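Local coordinates for protein tyrosyl-DNA phosphodiesterase 2 (Danio rerio, PDB 4F1H) that belongs to the endonuclease/exonuclease/phosphatase family, with its DNase I-like fold, and holds DNA and a magnesium ion in this model, at residues I148-T153 and D206-R211; V170-E175 and R202-R207; D222-I227 and W242-T247. All coordinates share one frame; numbering follows the deposited sequence.

Contact 1: I148-T153 and D206-R211; sequences IFAGDT and DRIFLR. With nucleotides of chain A.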
loop_
_atom_site.group_PDB
_atom_site.type_symbol
_atom_site.label_atom_id
_atom_site.label_comp_id
_atom_site.label_asym_id
_atom_site.label_seq_id
_atom_site.Cartn_x
_atom_site.Cartn_y
_atom_site.Cartn_z
ATOM N N ILE B 148 -14.875 12.912 6.376
ATOM C CA ILE B 148 -15.296 11.557 5.958
ATOM C C ILE B 148 -15.164 11.493 4.446
ATOM O O ILE B 148 -15.834 12.253 3.723
ATOM C CB ILE B 148 -16.748 11.294 6.340
ATOM C CG1 ILE B 148 -16.890 11.348 7.870
ATOM C CG2 ILE B 148 -17.204 9.912 5.780
ATOM C CD1 ILE B 148 -18.319 11.055 8.330
ATOM N N PHE B 149 -14.245 10.660 3.964
ATOM C CA PHE B 149 -14.206 10.330 2.560
ATOM C C PHE B 149 -14.875 8.982 2.403
ATOM O O PHE B 149 -14.552 8.041 3.147
ATOM C CB PHE B 149 -12.752 10.260 2.024
ATOM C CG PHE B 149 -12.674 9.672 0.649
ATOM C CD1 PHE B 149 -12.611 8.284 0.479
ATOM C CD2 PHE B 149 -12.714 10.483 -0.468
ATOM C CE1 PHE B 149 -12.629 7.721 -0.802
ATOM C CE2 PHE B 149 -12.673 9.909 -1.766
ATOM C CZ PHE B 149 -12.628 8.552 -1.913
ATOM N N ALA B 150 -15.768 8.833 1.422
ATOM C CA ALA B 150 -16.318 7.504 1.162
ATOM C C ALA B 150 -16.470 7.416 -0.329
ATOM O O ALA B 150 -17.042 8.303 -0.955
ATOM C CB ALA B 150 -17.690 7.319 1.855
ATOM N N GLY B 151 -15.961 6.350 -0.910
ATOM C CA GLY B 151 -16.134 6.198 -2.348
ATOM C C GLY B 151 -15.679 4.862 -2.868
ATOM O O GLY B 151 -15.247 3.990 -2.128
ATOM N N ASP B 152 -15.816 4.705 -4.178
ATOM C CA ASP B 152 -15.326 3.522 -4.848
ATOM C C ASP B 152 -13.902 3.847 -5.233
ATOM O O ASP B 152 -13.664 4.532 -6.235
ATOM C CB ASP B 152 -16.163 3.208 -6.083
ATOM C CG ASP B 152 -15.627 2.001 -6.837
ATOM O OD1 ASP B 152 -14.581 1.445 -6.418
ATOM O OD2 ASP B 152 -16.232 1.641 -7.858
ATOM N N THR B 153 -12.966 3.387 -4.408
ATOM C CA THR B 153 -11.567 3.732 -4.582
ATOM C C THR B 153 -10.877 2.799 -5.586
ATOM O O THR B 153 -9.757 3.083 -5.975
ATOM C CB THR B 153 -10.810 3.591 -3.265
ATOM O OG1 THR B 153 -10.700 2.190 -2.929
ATOM C CG2 THR B 153 -11.459 4.383 -2.142
ATOM N N ASP B 206 -14.654 -0.423 -2.157
ATOM C CA ASP B 206 -15.382 0.663 -1.542
ATOM C C ASP B 206 -14.858 0.825 -0.142
ATOM O O ASP B 206 -14.855 -0.141 0.641
ATOM C CB ASP B 206 -16.859 0.288 -1.580
ATOM C CG ASP B 206 -17.323 0.112 -3.019
ATOM O OD1 ASP B 206 -17.567 1.157 -3.695
ATOM O OD2 ASP B 206 -17.349 -1.033 -3.535
ATOM N N ARG B 207 -14.390 2.038 0.165
ATOM C CA ARG B 207 -13.711 2.305 1.430
ATOM C C ARG B 207 -14.097 3.648 1.986
ATOM O O ARG B 207 -14.478 4.552 1.235
ATOM C CB ARG B 207 -12.171 2.260 1.282
ATOM C CG ARG B 207 -11.638 0.972 0.615
ATOM C CD ARG B 207 -10.104 0.899 0.662
ATOM N NE ARG B 207 -9.715 -0.373 0.067
ATOM C CZ ARG B 207 -8.535 -0.982 0.226
ATOM N NH1 ARG B 207 -7.563 -0.425 0.949
ATOM N NH2 ARG B 207 -8.339 -2.167 -0.356
ATOM N N ILE B 208 -14.007 3.767 3.309
ATOM C CA ILE B 208 -14.303 5.018 4.022
ATOM C C ILE B 208 -13.072 5.408 4.815
ATOM O O ILE B 208 -12.527 4.571 5.583
ATOM C CB ILE B 208 -15.442 4.821 5.037
ATOM C CG1 ILE B 208 -16.670 4.231 4.334
ATOM C CG2 ILE B 208 -15.765 6.116 5.759
ATOM C CD1 ILE B 208 -17.746 3.746 5.330
ATOM N N PHE B 209 -12.640 6.663 4.655
ATOM C CA PHE B 209 -11.496 7.234 5.417
ATOM C C PHE B 209 -12.043 8.287 6.366
ATOM O O PHE B 209 -12.914 9.085 5.991
ATOM C CB PHE B 209 -10.446 7.840 4.465
ATOM C CG PHE B 209 -9.850 6.841 3.485
ATOM C CD1 PHE B 209 -9.625 5.512 3.854
ATOM C CD2 PHE B 209 -9.554 7.239 2.182
ATOM C CE1 PHE B 209 -9.091 4.597 2.938
ATOM C CE2 PHE B 209 -9.003 6.343 1.266
ATOM C CZ PHE B 209 -8.793 5.011 1.643
ATOM N N LEU B 210 -11.553 8.284 7.603
ATOM C CA LEU B 210 -12.072 9.154 8.655
ATOM C C LEU B 210 -10.940 9.919 9.309
ATOM O O LEU B 210 -9.898 9.343 9.618
ATOM C CB LEU B 210 -12.820 8.308 9.700
ATOM C CG LEU B 210 -13.204 9.032 10.995
ATOM C CD1 LEU B 210 -14.301 10.099 10.712
ATOM C CD2 LEU B 210 -13.692 8.035 12.063
ATOM N N ARG B 211 -11.127 11.226 9.496
ATOM C CA ARG B 211 -10.198 12.033 10.301
ATOM C C ARG B 211 -11.007 12.860 11.305
ATOM O O ARG B 211 -12.067 13.416 10.965
ATOM C CB ARG B 211 -9.367 12.964 9.411
ATOM C CG ARG B 211 -8.203 13.626 10.179
ATOM C CD ARG B 211 -7.859 14.962 9.548
ATOM N NE ARG B 211 -8.814 15.971 9.977
ATOM C CZ ARG B 211 -8.798 17.238 9.578
ATOM N NH1 ARG B 211 -9.697 18.080 10.049
ATOM N NH2 ARG B 211 -7.895 17.650 8.703
ATOM O OP3 DT A 1 -14.976 1.038 -11.214
ATOM P P DT A 1 -15.509 -0.271 -10.722
ATOM O OP1 DT A 1 -16.957 -0.397 -10.666
ATOM O OP2 DT A 1 -15.056 -0.572 -9.318
ATOM O "O5'" DT A 1 -14.836 -1.380 -11.633
ATOM C "C5'" DT A 1 -15.395 -2.704 -11.585
ATOM C "C4'" DT A 1 -14.610 -3.534 -12.579
ATOM O "O4'" DT A 1 -15.077 -3.137 -13.898
ATOM C "C3'" DT A 1 -13.089 -3.339 -12.561
ATOM O "O3'" DT A 1 -12.460 -4.572 -12.960
ATOM C "C2'" DT A 1 -12.859 -2.279 -13.635
ATOM C "C1'" DT A 1 -13.936 -2.667 -14.649
ATOM N N1 DT A 1 -14.337 -1.556 -15.560
ATOM C C2 DT A 1 -14.109 -1.715 -16.913
ATOM O O2 DT A 1 -13.574 -2.724 -17.398
ATOM N N3 DT A 1 -14.500 -0.645 -17.674
ATOM C C4 DT A 1 -15.098 0.538 -17.250
ATOM O O4 DT A 1 -15.421 1.437 -18.049
ATOM C C5 DT A 1 -15.304 0.618 -15.814
ATOM C C7 DT A 1 -15.899 1.851 -15.204
ATOM C C6 DT A 1 -14.929 -0.409 -15.036
#
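F149 and F209 lie side by side on one face of the sheet, their rings pointing the same way. The planes are close to parallel, 21° apart, but slid so far along that they barely overlap: the ring centres are 5.6 Å apart, and contact is made by the near sides, F149 CD1 to F209 CD2 at 3.7 Å. The two rings leave the backbone differently, F149 with CG anti to its N (chi1 169°) and F209 with CG anti to its carbonyl carbon. Helix 124-140 packs against both through I138.

R207 follows on that face, and T153, from the loop after the strand, crosses it at about a right angle, T153 OG1 lying 3.9 Å from R207 CD. This hydroxyl bonds to the F205 carbonyl, while the extended R207 chain carries its guanidinium on to R204 O and D157.

The reverse face is aliphatic along most of its length. I148 runs alongside I208, with 4.1 Å between I148 CG2 and I208 CG2, and alongside L210, and A150 adds its methyl to I208. Strands 4-10 and 243-249 pack over these side chains. At the end of the ladder the face turns acidic: D152 and D206 approach with carboxylate planes 42° apart and D206 OD1 3.4 Å from D152 CB. D152 bonds to N10 and the N154 amide, D206 to T186 and H241.

Between the two faces, F149 and F209 exchange two backbone hydrogen bonds, and G151 and R207 exchange two longer ones. D152 OD2 comes within 2.9 Å of OP2 of DT1 of chain A, and a magnesium ion lies about 6 Å from the D152 side chain. This is an antiparallel core strand pair of the DNase I-like sandwich, delivering the Gly-Asp-Thr-Asn turn to the metal- and DNA-binding end of the sheets.

Contact 2: V170-E175 and R202-R207; sequences VCDVWE and RCRFDR. With nucleotides of chain A.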
loop_
_atom_site.group_PDB
_atom_site.type_symbol
_atom_site.label_atom_id
_atom_site.label_comp_id
_atom_site.label_asym_id
_atom_site.label_seq_id
_atom_site.Cartn_x
_atom_site.Cartn_y
_atom_site.Cartn_z
ATOM N N VAL B 170 -5.559 9.537 10.190
ATOM C CA VAL B 170 -6.555 9.056 9.214
ATOM C C VAL B 170 -6.704 7.540 9.284
ATOM O O VAL B 170 -5.705 6.822 9.210
ATOM C CB VAL B 170 -6.171 9.466 7.797
ATOM C CG1 VAL B 170 -7.258 9.007 6.765
ATOM C CG2 VAL B 170 -6.005 10.984 7.715
ATOM N N CYS B 171 -7.928 7.034 9.446
ATOM C CA CYS B 171 -8.080 5.589 9.479
ATOM C C CYS B 171 -9.010 5.128 8.377
ATOM O O CYS B 171 -9.808 5.903 7.846
ATOM C CB CYS B 171 -8.608 5.111 10.825
ATOM S SG CYS B 171 -10.310 5.589 11.187
ATOM N N ASP B 172 -8.900 3.848 8.054
ATOM C CA ASP B 172 -9.868 3.210 7.171
ATOM C C ASP B 172 -10.891 2.588 8.137
ATOM O O ASP B 172 -10.523 1.784 9.018
ATOM C CB ASP B 172 -9.115 2.159 6.336
ATOM C CG ASP B 172 -10.032 1.260 5.519
ATOM O OD1 ASP B 172 -11.053 0.788 6.065
ATOM O OD2 ASP B 172 -9.675 1.016 4.337
ATOM N N VAL B 173 -12.180 2.913 7.983
ATOM C CA VAL B 173 -13.194 2.484 8.964
ATOM C C VAL B 173 -13.289 0.956 9.111
ATOM O O VAL B 173 -13.430 0.425 10.236
ATOM C CB VAL B 173 -14.580 3.125 8.654
ATOM C CG1 VAL B 173 -15.680 2.550 9.524
ATOM C CG2 VAL B 173 -14.499 4.647 8.811
ATOM N N TRP B 174 -13.222 0.233 7.989
ATOM C CA TRP B 174 -13.304 -1.213 8.075
ATOM C C TRP B 174 -12.143 -1.758 8.922
ATOM O O TRP B 174 -12.350 -2.674 9.725
ATOM C CB TRP B 174 -13.296 -1.844 6.682
ATOM C CG TRP B 174 -13.262 -3.319 6.718
ATOM C CD1 TRP B 174 -14.319 -4.145 6.981
ATOM C CD2 TRP B 174 -12.130 -4.170 6.457
ATOM N NE1 TRP B 174 -13.917 -5.463 6.887
ATOM C CE2 TRP B 174 -12.583 -5.504 6.580
ATOM C CE3 TRP B 174 -10.787 -3.934 6.132
ATOM C CZ2 TRP B 174 -11.724 -6.611 6.414
ATOM C CZ3 TRP B 174 -9.930 -5.026 5.954
ATOM C CH2 TRP B 174 -10.406 -6.352 6.099
ATOM N N GLU B 175 -10.938 -1.223 8.735
ATOM C CA GLU B 175 -9.786 -1.658 9.554
ATOM C C GLU B 175 -10.016 -1.307 11.014
ATOM O O GLU B 175 -9.828 -2.132 11.919
ATOM C CB GLU B 175 -8.497 -0.987 9.061
ATOM C CG GLU B 175 -8.126 -1.411 7.659
ATOM C CD GLU B 175 -6.829 -0.783 7.176
ATOM O OE1 GLU B 175 -6.348 0.209 7.779
ATOM O OE2 GLU B 175 -6.288 -1.301 6.180
ATOM N N ARG B 202 -12.903 -11.158 -5.480
ATOM C CA ARG B 202 -13.541 -10.612 -4.274
ATOM C C ARG B 202 -12.659 -9.451 -3.826
ATOM O O ARG B 202 -11.563 -9.672 -3.336
ATOM C CB ARG B 202 -13.626 -11.687 -3.163
ATOM C CG ARG B 202 -14.310 -12.991 -3.618
ATOM C CD ARG B 202 -14.474 -14.007 -2.465
ATOM N NE ARG B 202 -15.629 -13.718 -1.618
ATOM C CZ ARG B 202 -15.798 -14.218 -0.392
ATOM N NH1 ARG B 202 -14.882 -15.023 0.134
ATOM N NH2 ARG B 202 -16.883 -13.912 0.314
ATOM N N CYS B 203 -13.133 -8.218 -4.015
ATOM C CA CYS B 203 -12.305 -7.021 -3.880
ATOM C C CYS B 203 -12.903 -6.024 -2.895
ATOM O O CYS B 203 -14.146 -5.895 -2.792
ATOM C CB CYS B 203 -12.247 -6.328 -5.239
ATOM S SG CYS B 203 -11.492 -7.391 -6.504
ATOM N N ARG B 204 -12.046 -5.339 -2.148
ATOM C CA ARG B 204 -12.546 -4.332 -1.210
ATOM C C ARG B 204 -12.317 -2.952 -1.840
ATOM O O ARG B 204 -11.424 -2.218 -1.455
ATOM C CB ARG B 204 -11.859 -4.447 0.158
ATOM C CG ARG B 204 -12.524 -3.548 1.243
ATOM C CD ARG B 204 -11.999 -3.851 2.643
ATOM N NE ARG B 204 -10.629 -3.349 2.861
ATOM C CZ ARG B 204 -10.319 -2.130 3.300
ATOM N NH1 ARG B 204 -11.272 -1.217 3.529
ATOM N NH2 ARG B 204 -9.055 -1.808 3.495
ATOM N N PHE B 205 -13.144 -2.623 -2.824
ATOM C CA PHE B 205 -12.966 -1.390 -3.620
ATOM C C PHE B 205 -13.579 -0.183 -2.914
ATOM O O PHE B 205 -13.097 0.946 -3.063
ATOM C CB PHE B 205 -13.653 -1.560 -4.998
ATOM C CG PHE B 205 -12.899 -2.451 -5.968
ATOM C CD1 PHE B 205 -11.520 -2.685 -5.823
ATOM C CD2 PHE B 205 -13.577 -3.028 -7.039
ATOM C CE1 PHE B 205 -10.846 -3.513 -6.763
ATOM C CE2 PHE B 205 -12.919 -3.840 -7.946
ATOM C CZ PHE B 205 -11.537 -4.065 -7.807
ATOM N N ASP B 206 -14.654 -0.423 -2.157
ATOM C CA ASP B 206 -15.382 0.663 -1.542
ATOM C C ASP B 206 -14.858 0.825 -0.142
ATOM O O ASP B 206 -14.855 -0.141 0.641
ATOM C CB ASP B 206 -16.859 0.288 -1.580
ATOM C CG ASP B 206 -17.323 0.112 -3.019
ATOM O OD1 ASP B 206 -17.567 1.157 -3.695
ATOM O OD2 ASP B 206 -17.349 -1.033 -3.535
ATOM N N ARG B 207 -14.390 2.038 0.165
ATOM C CA ARG B 207 -13.711 2.305 1.430
ATOM C C ARG B 207 -14.097 3.648 1.986
ATOM O O ARG B 207 -14.478 4.552 1.235
ATOM C CB ARG B 207 -12.171 2.260 1.282
ATOM C CG ARG B 207 -11.638 0.972 0.615
ATOM C CD ARG B 207 -10.104 0.899 0.662
ATOM N NE ARG B 207 -9.715 -0.373 0.067
ATOM C CZ ARG B 207 -8.535 -0.982 0.226
ATOM N NH1 ARG B 207 -7.563 -0.425 0.949
ATOM N NH2 ARG B 207 -8.339 -2.167 -0.356
ATOM P P DC A 3 -7.841 -8.466 -8.620
ATOM O OP1 DC A 3 -7.534 -7.031 -8.575
ATOM O OP2 DC A 3 -6.803 -9.435 -9.117
ATOM O "O5'" DC A 3 -8.291 -8.956 -7.177
ATOM C "C5'" DC A 3 -8.955 -10.244 -7.110
ATOM C "C4'" DC A 3 -9.244 -10.499 -5.654
ATOM O "O4'" DC A 3 -10.057 -11.722 -5.499
ATOM C "C3'" DC A 3 -8.010 -10.648 -4.774
ATOM O "O3'" DC A 3 -8.241 -9.831 -3.628
ATOM C "C2'" DC A 3 -7.990 -12.159 -4.468
ATOM C "C1'" DC A 3 -9.481 -12.480 -4.438
ATOM N N1 DC A 3 -9.843 -13.875 -4.800
ATOM C C2 DC A 3 -10.710 -14.567 -3.941
ATOM O O2 DC A 3 -11.109 -14.020 -2.899
ATOM N N3 DC A 3 -11.065 -15.840 -4.282
ATOM C C4 DC A 3 -10.585 -16.379 -5.414
ATOM N N4 DC A 3 -10.965 -17.635 -5.700
ATOM C C5 DC A 3 -9.702 -15.676 -6.302
ATOM C C6 DC A 3 -9.365 -14.423 -5.959
HETATM O O HOH W 1 -7.553 1.498 3.078
HETATM O O HOH W 2 -6.816 -3.237 4.635
#
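R204 reaches D172 tip to tip, and its guanidinium is the centre of the contact. NH1 and NH2 grip the carboxylate end-on, both on the same oxygen: R204 NH1 is 2.9 Å from D172 OD2 and R204 NH2 is 3.0 Å from it. The oxygen lies in the guanidinium plane, but the two flat groups are turned 59° against each other. NH1 uses the syn lone pair of OD2, whereas NH2 comes from above the carboxylate plane. A bend in the R204 chain at chi3 (73°) swings the head group round to this position.

W174 closes one face of that head group. Its six-membered ring is tilted only 26° from the guanidinium, with W174 CE3 3.3 Å above the guanidinium plane, and R204 CD makes a CH-pi contact over the ring. On the opposite face sits R207 NE, so R204 is sandwiched between the indole and NE of a second arginine. The indole is itself fixed by a bond from NE1 to Q180 O.

D172 does two jobs. While OD2 takes the arginine, OD1 caps the helix that starts at 173, accepting weakly from the amides of W174 and E175. Water 1 bridges D172 OD2 and R207 NH1, and the D172 carboxylate probably offsets the positive charge of the two neighbouring arginines. E175 adds a long salt bridge, E175 OE2 to R204 NH2 at 3.9 Å.

At the far end of 202-207 the DNA is met directly: R202 N donates to O4' of DC3 of chain A over 2.9 Å, almost straight. What emerges is a largely buried salt-bridge network built on a helix N-cap, packed beside the strand that carries DNA contacts in this DNase I-like fold.

Contact 3: D222-I227 and W242-T247; sequences DHMALI and WGIYCT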
loop_
_atom_site.group_PDB
_atom_site.type_symbol
_atom_site.label_atom_id
_atom_site.label_comp_id
_atom_site.label_asym_id
_atom_site.label_seq_id
_atom_site.Cartn_x
_atom_site.Cartn_y
_atom_site.Cartn_z
ATOM N N ASP B 222 -18.772 3.519 14.664
ATOM C CA ASP B 222 -19.605 2.763 15.584
ATOM C C ASP B 222 -19.903 1.386 15.006
ATOM O O ASP B 222 -19.431 0.370 15.510
ATOM C CB ASP B 222 -20.882 3.553 15.816
ATOM C CG ASP B 222 -21.868 2.828 16.702
ATOM O OD1 ASP B 222 -21.412 2.265 17.716
ATOM O OD2 ASP B 222 -23.087 2.831 16.382
ATOM N N HIS B 223 -20.677 1.356 13.927
ATOM C CA HIS B 223 -21.030 0.095 13.295
ATOM C C HIS B 223 -21.043 0.229 11.769
ATOM O O HIS B 223 -21.321 1.302 11.238
ATOM C CB HIS B 223 -22.381 -0.374 13.848
ATOM C CG HIS B 223 -23.186 -1.187 12.891
ATOM N ND1 HIS B 223 -23.033 -2.552 12.760
ATOM C CD2 HIS B 223 -24.162 -0.832 12.022
ATOM C CE1 HIS B 223 -23.873 -3.000 11.845
ATOM N NE2 HIS B 223 -24.572 -1.975 11.382
ATOM N N MET B 224 -20.705 -0.855 11.081
ATOM C CA MET B 224 -20.730 -0.887 9.611
ATOM C C MET B 224 -21.435 -2.162 9.117
ATOM O O MET B 224 -21.355 -3.217 9.775
ATOM C CB MET B 224 -19.285 -0.780 9.099
ATOM C CG MET B 224 -19.066 -1.005 7.634
ATOM S SD MET B 224 -17.256 -1.133 7.351
ATOM C CE MET B 224 -17.274 -1.641 5.631
ATOM N N ALA B 225 -22.146 -2.068 7.990
ATOM C CA ALA B 225 -22.742 -3.233 7.343
ATOM C C ALA B 225 -22.679 -3.093 5.842
ATOM O O ALA B 225 -22.759 -1.968 5.318
ATOM C CB ALA B 225 -24.190 -3.364 7.776
ATOM N N LEU B 226 -22.571 -4.228 5.139
ATOM C CA LEU B 226 -22.710 -4.192 3.692
ATOM C C LEU B 226 -24.149 -4.473 3.331
ATOM O O LEU B 226 -24.789 -5.356 3.901
ATOM C CB LEU B 226 -21.790 -5.196 3.016
ATOM C CG LEU B 226 -20.322 -4.993 3.350
ATOM C CD1 LEU B 226 -19.458 -6.031 2.554
ATOM C CD2 LEU B 226 -19.870 -3.542 3.023
ATOM N N ILE B 227 -24.675 -3.694 2.397
ATOM C CA ILE B 227 -26.097 -3.764 2.022
ATOM C C ILE B 227 -26.249 -4.020 0.523
ATOM O O ILE B 227 -25.285 -3.897 -0.244
ATOM C CB ILE B 227 -26.886 -2.503 2.452
ATOM C CG1 ILE B 227 -26.269 -1.218 1.850
ATOM C CG2 ILE B 227 -26.921 -2.387 3.979
ATOM C CD1 ILE B 227 -27.079 0.087 2.262
ATOM N N TRP B 242 -21.672 -4.037 -3.507
ATOM C CA TRP B 242 -22.489 -3.922 -2.312
ATOM C C TRP B 242 -22.351 -2.480 -1.809
ATOM O O TRP B 242 -21.317 -1.824 -2.041
ATOM C CB TRP B 242 -21.989 -4.894 -1.252
ATOM C CG TRP B 242 -21.935 -6.349 -1.686
ATOM C CD1 TRP B 242 -20.955 -7.225 -1.358
ATOM C CD2 TRP B 242 -22.916 -7.097 -2.425
ATOM N NE1 TRP B 242 -21.241 -8.464 -1.857
ATOM C CE2 TRP B 242 -22.446 -8.421 -2.506
ATOM C CE3 TRP B 242 -24.137 -6.781 -3.013
ATOM C CZ2 TRP B 242 -23.157 -9.430 -3.185
ATOM C CZ3 TRP B 242 -24.843 -7.784 -3.666
ATOM C CH2 TRP B 242 -24.350 -9.082 -3.740
ATOM N N GLY B 243 -23.399 -1.949 -1.172
ATOM C CA GLY B 243 -23.285 -0.644 -0.557
ATOM C C GLY B 243 -22.725 -0.758 0.846
ATOM O O GLY B 243 -22.733 -1.834 1.444
ATOM N N ILE B 244 -22.190 0.345 1.369
ATOM C CA ILE B 244 -21.727 0.363 2.759
ATOM C C ILE B 244 -22.660 1.266 3.557
ATOM O O ILE B 244 -22.888 2.414 3.175
ATOM C CB ILE B 244 -20.313 0.938 2.886
ATOM C CG1 ILE B 244 -19.301 0.026 2.181
ATOM C CG2 ILE B 244 -19.888 1.025 4.364
ATOM C CD1 ILE B 244 -17.882 0.629 2.107
ATOM N N TYR B 245 -23.235 0.750 4.661
ATOM C CA TYR B 245 -23.887 1.604 5.663
ATOM C C TYR B 245 -22.948 1.760 6.876
ATOM O O TYR B 245 -22.352 0.784 7.358
ATOM C CB TYR B 245 -25.218 0.993 6.111
ATOM C CG TYR B 245 -25.871 1.750 7.258
ATOM C CD1 TYR B 245 -26.409 3.018 7.069
ATOM C CD2 TYR B 245 -25.974 1.163 8.519
ATOM C CE1 TYR B 245 -27.008 3.705 8.119
ATOM C CE2 TYR B 245 -26.574 1.833 9.556
ATOM C CZ TYR B 245 -27.073 3.093 9.355
ATOM O OH TYR B 245 -27.644 3.762 10.413
ATOM N N CYS B 246 -22.763 2.981 7.370
ATOM C CA CYS B 246 -21.853 3.131 8.507
ATOM C C CYS B 246 -22.325 4.230 9.435
ATOM O O CYS B 246 -22.780 5.279 8.977
ATOM C CB CYS B 246 -20.435 3.470 8.013
ATOM S SG CYS B 246 -19.152 3.294 9.273
ATOM N N THR B 247 -22.215 4.005 10.737
ATOM C CA THR B 247 -22.475 5.067 11.712
ATOM C C THR B 247 -21.217 5.501 12.463
ATOM O O THR B 247 -20.233 4.757 12.554
ATOM C CB THR B 247 -23.525 4.660 12.762
ATOM O OG1 THR B 247 -23.089 3.461 13.408
ATOM C CG2 THR B 247 -24.856 4.392 12.140
#
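D222 and T247 form the polar end of this strand pair. T247 OG1 donates to D222 OD2 over 3.0 Å, meeting it on the anti side of the carboxylate, and accepts from the amide of H223 at 3.2 Å, H223 N to T247 OG1. The hydroxyl sits between the T247 backbone N and carbonyl carbon (chi1 56°), which directs it across to the partner strand. K3, outside the two segments, also pairs its charge with D222 OD2.

Backbone bonds make up the ladder. T247 faces two residues at once, its O accepting from D222 N at 2.8 Å and its N donating to H223 O, so that D222 and H223 form a beta bulge. Beyond it the pairing is regular: A225 with Y245, then I227 with G243, each exchanging two hydrogen bonds.

Apolar contacts divide between the faces. On one, I244 fits between two neighbours, with I244 CG1 3.7 Å from L226 CD2 and I244 CG2 3.9 Å from M224 CG, while C246 touches M224 CB through its sulphur. These side chains look toward D206, I208, V173 and W174. On the other, I227 lays its CG1 over G243, 3.6 Å from G243 O, and its CG2 approaches Y245 CB; both residues pack on strand 4-10.

The chemistry is thus that of an antiparallel pair at the edge of its sheet: a greasy face turned to the second sheet, main-chain bonds along its whole length, and a charged, bulged end where side-chain bonds supplement the backbone ones.

From the N terminus, strand 145-150 opens contact 1 at 148-153, and the chain passes through 170-175 before returning along strand 202-211. There 202-207 closes contact 2, the inner loop, and 206-211 then closes contact 1, the outer one; the two share D206 and R207. They also meet directly, V173 N being probably hydrogen-bonded to I208 O. Contact 3 follows in series, a shorter loop joining 222-227 to 242-247 in the other sheet. I244 and C246 pack on I208, and I244 also on D206, while V173 touches C246 and W174 touches M224. Together the three contacts tie both sheets and the short helix 173-176 into one core.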